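Local coordinates for protein cystathionine beta-lyases/cystathionine gamma-synthases (Corynebacterium glutamicum, PDB 5X5H) that probably joins O-succinyl-L-homoserine and L-cysteine into L,L-cystathionine with the help of pyridoxal 5'-phosphate, a step of methionine biosynthesis, at residues D87-F90 against R91-K95; R249-K252 against T253-V256; E370-E373 against D374-D378. All blocks are in the same frame, centred on the assembly; numbering follows the deposited sequence.

In the fold
Three short helical pieces illustrate how pairing three to five residues apart adapts to its surroundings. Contact 1 is the buried C-terminal end of helix 82-93 and the residues just after it, beside the seven-stranded cofactor-binding sheet. Contact 2, also buried, is the turn joining helices 241-251 and 254-273; its centre lies about 30 Å from that of contact 1, across the chain's centre. Contact 3, partly buried, opens helix 372-384, whose I372, L375 and L376 meet helix 254-273, which begins in contact 2. A salt bridge facing the second subunit marks contact 1, a carbonyl shared by several donors contact 2, and two neighbouring carboxylates contact 3; contacts 2 and 3 face the third subunit.

Contact 1: residues D87-F90 against R91-K95; sequences DILF and RIILK
The C-terminal part of helix 82-93, whose first turn carries the cofactor-binding residues G82 and M83, pairs side chains four residues apart. D87 and R91 form a salt bridge, OD2 of D87 to NH1 of R91 at 3.2 Å. The guanidinium comes to the syn side of the carboxylate but somewhat out of its plane, the two planes turned 49° apart. CD of R91 passes 3.4 Å from D87 OD2, and the bend beyond it (chi3 86°) swings the guanidinium back toward the carboxylate. The pair is doubled across the subunit interface: OD1 of D87 takes NH2 of R91 from the second subunit, and vice versa, so carboxylates from both chains probably offset the close approach of the two arginines.

The helix flanks the large sheet of the PLP-binding fold, and its apolar pairs follow the same spacing. CG2 of I88 touches CD1 of I92 at 3.8 Å, whereas L89 and I93 lie side by side, CD1 to CD1 4.0 Å, over V177 of strand 175-179. The F90 ring packs edge-to-face with W148 and F118. L94 is the first residue to leave helical geometry; its N still donates to F90 O at 2.9 Å.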
loop_
_atom_site.group_PDB
_atom_site.type_symbol
_atom_site.label_atom_id
_atom_site.label_comp_id
_atom_site.label_asym_id
_atom_site.label_seq_id
_atom_site.Cartn_x
_atom_site.Cartn_y
_atom_site.Cartn_z
ATOM N N ASP A 87 14.509 7.744 21.459
ATOM C CA ASP A 87 15.262 6.716 22.134
ATOM C C ASP A 87 16.635 6.508 21.539
ATOM O O ASP A 87 17.649 6.422 22.244
ATOM C CB ASP A 87 14.444 5.443 22.076
ATOM C CG ASP A 87 15.127 4.284 22.724
ATOM O OD1 ASP A 87 15.258 4.324 23.992
ATOM O OD2 ASP A 87 15.500 3.234 22.066
ATOM N N ILE A 88 16.718 6.454 20.230
ATOM C CA ILE A 88 18.017 6.313 19.546
ATOM C C ILE A 88 18.883 7.507 19.826
ATOM O O ILE A 88 20.091 7.316 20.144
ATOM C CB ILE A 88 17.817 6.164 18.014
ATOM C CG1 ILE A 88 17.147 4.835 17.650
ATOM C CG2 ILE A 88 19.171 6.254 17.307
ATOM C CD1 ILE A 88 17.840 3.586 18.118
ATOM N N LEU A 89 18.376 8.741 19.759
ATOM C CA LEU A 89 19.223 9.889 19.999
ATOM C C LEU A 89 19.705 9.865 21.435
ATOM O O LEU A 89 20.907 10.120 21.732
ATOM C CB LEU A 89 18.472 11.202 19.631
ATOM C CG LEU A 89 19.070 12.492 19.238
ATOM C CD1 LEU A 89 20.299 12.370 18.396
ATOM C CD2 LEU A 89 17.902 13.342 18.784
ATOM N N PHE A 90 18.893 9.489 22.402
ATOM C CA PHE A 90 19.257 9.364 23.784
ATOM C C PHE A 90 20.438 8.376 23.908
ATOM O O PHE A 90 21.402 8.569 24.688
ATOM C CB PHE A 90 18.159 8.909 24.749
ATOM C CG PHE A 90 17.103 9.914 25.102
ATOM C CD1 PHE A 90 17.114 11.237 24.732
ATOM C CD2 PHE A 90 16.011 9.457 25.766
ATOM C CE1 PHE A 90 16.048 12.119 25.093
ATOM C CE2 PHE A 90 14.980 10.320 26.132
ATOM C CZ PHE A 90 15.047 11.616 25.808
ATOM N N ARG A 91 20.355 7.220 23.233
ATOM C CA ARG A 91 21.343 6.162 23.357
ATOM C C ARG A 91 22.620 6.540 22.738
ATOM O O ARG A 91 23.626 5.921 23.135
ATOM C CB ARG A 91 20.732 4.837 22.810
ATOM C CG ARG A 91 19.643 4.376 23.745
ATOM C CD ARG A 91 18.776 3.384 22.993
ATOM N NE ARG A 91 19.380 2.091 23.119
ATOM C CZ ARG A 91 18.899 0.974 22.598
ATOM N NH1 ARG A 91 17.796 1.012 21.901
ATOM N NH2 ARG A 91 19.452 -0.163 22.947
ATOM N N ILE A 92 22.636 7.401 21.766
ATOM C CA ILE A 92 23.875 7.893 21.151
ATOM C C ILE A 92 24.564 8.908 22.095
ATOM O O ILE A 92 25.756 8.854 22.353
ATOM C CB ILE A 92 23.598 8.531 19.810
ATOM C CG1 ILE A 92 23.213 7.418 18.835
ATOM C CG2 ILE A 92 24.798 9.314 19.281
ATOM C CD1 ILE A 92 22.598 7.947 17.584
ATOM N N ILE A 93 23.782 9.839 22.634
ATOM C CA ILE A 93 24.335 10.986 23.347
ATOM C C ILE A 93 24.655 10.595 24.779
ATOM O O ILE A 93 25.635 11.188 25.326
ATOM C CB ILE A 93 23.368 12.148 23.259
ATOM C CG1 ILE A 93 23.314 12.660 21.832
ATOM C CG2 ILE A 93 23.839 13.351 24.154
ATOM C CD1 ILE A 93 22.312 13.714 21.530
ATOM N N LEU A 94 23.919 9.729 25.394
ATOM C CA LEU A 94 24.032 9.438 26.839
ATOM C C LEU A 94 24.613 8.028 27.005
ATOM O O LEU A 94 24.444 7.104 26.144
ATOM C CB LEU A 94 22.660 9.405 27.441
ATOM C CG LEU A 94 21.860 10.709 27.330
ATOM C CD1 LEU A 94 20.436 10.535 27.671
ATOM C CD2 LEU A 94 22.427 11.858 28.162
ATOM N N LYS A 95 25.239 7.839 28.161
ATOM C CA LYS A 95 25.628 6.570 28.761
ATOM C C LYS A 95 25.388 6.574 30.241
ATOM O O LYS A 95 25.107 7.673 30.778
ATOM C CB LYS A 95 27.168 6.339 28.460
ATOM C CG LYS A 95 27.518 6.222 26.993
ATOM C CD LYS A 95 26.853 4.992 26.338
ATOM C CE LYS A 95 27.025 4.998 24.797
ATOM N NZ LYS A 95 26.393 6.169 24.141
#

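Contact 2: residues R249-K252 against T253-V256; sequences RGLK and TLAV
G250, in the last turn of helix 241-251, supplies the polar centre of the contact. The carbonyl O of G250 accepts two bonds from T253: the backbone N donates at 3.1 Å with an N-H...O angle of 162°, and OG1 donates at the same length. Both donors approach from one face of the carbonyl plane, the N well above it and the hydroxyl tilted by 21°. The hydroxyl can bend back because OG1 stands between the backbone N and the carbonyl carbon of its own residue (chi1 56°). R257, one turn further on, binds both G250 O and T253 OG1, tying the small cluster to the next helix.

L251 opens a type I beta turn that ends at L254, closed by the bond from L254 N to L251 O at 3.0 Å. The leucines also meet through their branches, CD1 of L251 lying 3.7 Å from CD2 of L254. K252 rounds the corner, and its carbonyl O receives a bond from a water at 3.2 Å; that water also holds V256 N weakly.

The turn thus redirects the chain from helix 241-251 into helix 254-273. Just before it, R249 forms a salt bridge with D211 of the third subunit. L251 leans on T66, V67 and L70 of helix 58-70, while L254 rests against F10 of helix 10-16 and S184 and P185 of helix 184-187.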
loop_
_atom_site.group_PDB
_atom_site.type_symbol
_atom_site.label_atom_id
_atom_site.label_comp_id
_atom_site.label_asym_id
_atom_site.label_seq_id
_atom_site.Cartn_x
_atom_site.Cartn_y
_atom_site.Cartn_z
ATOM N N ARG A 249 4.990 11.822 0.675
ATOM C CA ARG A 249 3.858 12.329 -0.092
ATOM C C ARG A 249 3.135 13.482 0.622
ATOM O O ARG A 249 2.852 14.495 0.067
ATOM C CB ARG A 249 2.893 11.163 -0.401
ATOM C CG ARG A 249 1.695 11.579 -1.315
ATOM C CD ARG A 249 0.712 10.444 -1.385
ATOM N NE ARG A 249 -0.171 10.442 -2.505
ATOM C CZ ARG A 249 -1.481 10.773 -2.557
ATOM N NH1 ARG A 249 -2.063 11.339 -1.504
ATOM N NH2 ARG A 249 -2.168 10.480 -3.606
ATOM N N GLY A 250 2.886 13.224 1.919
ATOM C CA GLY A 250 2.295 14.261 2.704
ATOM C C GLY A 250 3.137 15.502 2.779
ATOM O O GLY A 250 2.625 16.660 2.784
ATOM N N LEU A 251 4.449 15.336 2.939
ATOM C CA LEU A 251 5.379 16.460 3.076
ATOM C C LEU A 251 5.358 17.430 1.862
ATOM O O LEU A 251 5.634 18.633 2.013
ATOM C CB LEU A 251 6.761 15.884 3.354
ATOM C CG LEU A 251 7.909 16.819 3.509
ATOM C CD1 LEU A 251 7.623 17.903 4.614
ATOM C CD2 LEU A 251 9.150 15.997 3.775
ATOM N N LYS A 252 4.950 16.894 0.711
ATOM C CA LYS A 252 4.875 17.748 -0.481
ATOM C C LYS A 252 3.910 18.907 -0.359
ATOM O O LYS A 252 3.992 19.889 -1.114
ATOM C CB LYS A 252 4.588 16.886 -1.721
ATOM C CG LYS A 252 5.667 15.874 -2.026
ATOM C CD LYS A 252 5.324 15.057 -3.277
ATOM C CE LYS A 252 6.445 14.053 -3.486
ATOM N NZ LYS A 252 6.185 13.256 -4.783
ATOM N N THR A 253 2.943 18.834 0.568
ATOM C CA THR A 253 1.964 19.908 0.813
ATOM C C THR A 253 2.173 20.611 2.181
ATOM O O THR A 253 1.298 21.363 2.572
ATOM C CB THR A 253 0.515 19.395 0.727
ATOM O OG1 THR A 253 0.266 18.296 1.621
ATOM C CG2 THR A 253 0.205 18.993 -0.689
ATOM N N LEU A 254 3.313 20.418 2.827
ATOM C CA LEU A 254 3.511 21.020 4.157
ATOM C C LEU A 254 3.334 22.527 4.167
ATOM O O LEU A 254 2.596 23.047 5.022
ATOM C CB LEU A 254 4.835 20.593 4.757
ATOM C CG LEU A 254 5.151 21.223 6.139
ATOM C CD1 LEU A 254 4.145 20.848 7.211
ATOM C CD2 LEU A 254 6.534 20.797 6.599
ATOM N N ALA A 255 3.969 23.204 3.236
ATOM C CA ALA A 255 3.834 24.673 3.260
ATOM C C ALA A 255 2.436 25.099 3.099
ATOM O O ALA A 255 1.913 25.991 3.806
ATOM C CB ALA A 255 4.672 25.326 2.197
ATOM N N VAL A 256 1.664 24.578 2.123
ATOM C CA VAL A 256 0.285 25.004 1.878
ATOM C C VAL A 256 -0.640 24.602 3.027
ATOM O O VAL A 256 -1.572 25.299 3.364
ATOM C CB VAL A 256 -0.306 24.647 0.484
ATOM C CG1 VAL A 256 0.510 25.413 -0.587
ATOM C CG2 VAL A 256 -0.309 23.158 0.248
HETATM O O HOH W 1 3.319 22.861 -0.158
#

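Contact 3: residues E370-E373 against D374-D378; sequences EDIE and DLLAD
E370 lays its carboxylate across the branched end of L375, with OE1 of E370 3.8 Å from CD2 of L375, and the two side chains cross at about a right angle. A bend at chi2 (98°) turns the acid back to this position. Its oxygens are bound elsewhere, OE1 by S338 and OE2 by H16 of the third subunit, which gives the group polar partners beside an apolar neighbour.

D371 occupies the N-cap position of helix 372-384 but makes no capping bond with its side chain, while its carbonyl O accepts from L375 N at 3.1 Å. The side chain runs alongside that of D374, pointing the same way, with OD2 of D371 4.2 Å from OD2 of D374 and the carboxylate planes nearly perpendicular. Two like charges so near would be expected to repel, but both are hydrogen-bonded by the third subunit: D371 OD2 from T12 N, D374 OD2 with T12 OG1 and from G9 N.

Further along, I372 crosses L376, CG1 to CD1 3.7 Å, while I372 O accepts from L376 N at 2.8 Å. A377 N bonds in turn to E373 O at 3.1 Å.

One flank of this helix start lies on helix 254-273, where I372 and L375 touch N264 and L376 reaches I268 and F271; D374 and L375 also meet L326, just ahead of strand 328-329.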
loop_
_atom_site.group_PDB
_atom_site.type_symbol
_atom_site.label_atom_id
_atom_site.label_comp_id
_atom_site.label_asym_id
_atom_site.label_seq_id
_atom_site.Cartn_x
_atom_site.Cartn_y
_atom_site.Cartn_z
ATOM N N GLU A 370 -9.847 22.762 7.605
ATOM C CA GLU A 370 -11.234 23.018 7.251
ATOM C C GLU A 370 -11.505 24.508 7.118
ATOM O O GLU A 370 -10.719 25.324 7.531
ATOM C CB GLU A 370 -12.217 22.372 8.295
ATOM C CG GLU A 370 -12.032 20.848 8.495
ATOM C CD GLU A 370 -11.186 20.494 9.703
ATOM O OE1 GLU A 370 -10.309 21.287 10.120
ATOM O OE2 GLU A 370 -11.319 19.341 10.172
ATOM N N ASP A 371 -12.683 24.793 6.560
ATOM C CA ASP A 371 -13.034 26.244 6.399
ATOM C C ASP A 371 -13.170 26.906 7.775
ATOM O O ASP A 371 -13.891 26.346 8.653
ATOM C CB ASP A 371 -14.306 26.364 5.562
ATOM C CG ASP A 371 -14.030 26.007 4.124
ATOM O OD1 ASP A 371 -13.555 26.885 3.402
ATOM O OD2 ASP A 371 -14.220 24.843 3.811
ATOM N N ILE A 372 -12.594 28.101 7.942
ATOM C CA ILE A 372 -12.685 28.806 9.227
ATOM C C ILE A 372 -14.067 29.055 9.663
ATOM O O ILE A 372 -14.324 29.000 10.852
ATOM C CB ILE A 372 -11.808 30.086 9.123
ATOM C CG1 ILE A 372 -11.692 30.730 10.555
ATOM C CG2 ILE A 372 -12.221 31.104 8.104
ATOM C CD1 ILE A 372 -11.108 29.887 11.613
ATOM N N GLU A 373 -14.972 29.384 8.764
ATOM C CA GLU A 373 -16.373 29.622 9.184
ATOM C C GLU A 373 -16.973 28.425 9.852
ATOM O O GLU A 373 -17.700 28.572 10.830
ATOM C CB GLU A 373 -17.285 30.032 8.043
ATOM C CG GLU A 373 -16.830 31.324 7.352
ATOM C CD GLU A 373 -15.712 31.170 6.269
ATOM O OE1 GLU A 373 -15.143 30.000 5.954
ATOM O OE2 GLU A 373 -15.252 32.317 5.852
ATOM N N ASP A 374 -16.689 27.233 9.381
ATOM C CA ASP A 374 -17.211 26.063 9.970
ATOM C C ASP A 374 -16.524 25.749 11.335
ATOM O O ASP A 374 -17.180 25.298 12.273
ATOM C CB ASP A 374 -17.003 24.845 9.049
ATOM C CG ASP A 374 -17.718 25.001 7.732
ATOM O OD1 ASP A 374 -18.828 25.604 7.655
ATOM O OD2 ASP A 374 -17.196 24.457 6.721
ATOM N N LEU A 375 -15.231 25.969 11.435
ATOM C CA LEU A 375 -14.517 25.744 12.739
ATOM C C LEU A 375 -15.019 26.781 13.746
ATOM O O LEU A 375 -15.244 26.421 14.890
ATOM C CB LEU A 375 -13.044 25.881 12.520
ATOM C CG LEU A 375 -12.399 24.725 11.720
ATOM C CD1 LEU A 375 -10.971 25.078 11.274
ATOM C CD2 LEU A 375 -12.521 23.382 12.430
ATOM N N LEU A 376 -15.153 28.055 13.364
ATOM C CA LEU A 376 -15.693 29.112 14.313
ATOM C C LEU A 376 -17.065 28.678 14.763
ATOM O O LEU A 376 -17.380 28.792 15.994
ATOM C CB LEU A 376 -15.729 30.454 13.648
ATOM C CG LEU A 376 -14.431 31.175 13.533
ATOM C CD1 LEU A 376 -14.462 32.289 12.520
ATOM C CD2 LEU A 376 -14.009 31.723 14.900
ATOM N N ALA A 377 -17.904 28.218 13.874
ATOM C CA ALA A 377 -19.264 27.834 14.239
ATOM C C ALA A 377 -19.269 26.699 15.213
ATOM O O ALA A 377 -20.064 26.594 16.199
ATOM C CB ALA A 377 -20.103 27.550 13.021
ATOM N N ASP A 378 -18.366 25.727 15.007
ATOM C CA ASP A 378 -18.300 24.568 15.896
ATOM C C ASP A 378 -17.802 24.932 17.266
ATOM O O ASP A 378 -18.395 24.475 18.310
ATOM C CB ASP A 378 -17.405 23.460 15.294
ATOM C CG ASP A 378 -17.541 22.146 15.971
ATOM O OD1 ASP A 378 -18.684 21.738 16.351
ATOM O OD2 ASP A 378 -16.503 21.394 16.082
#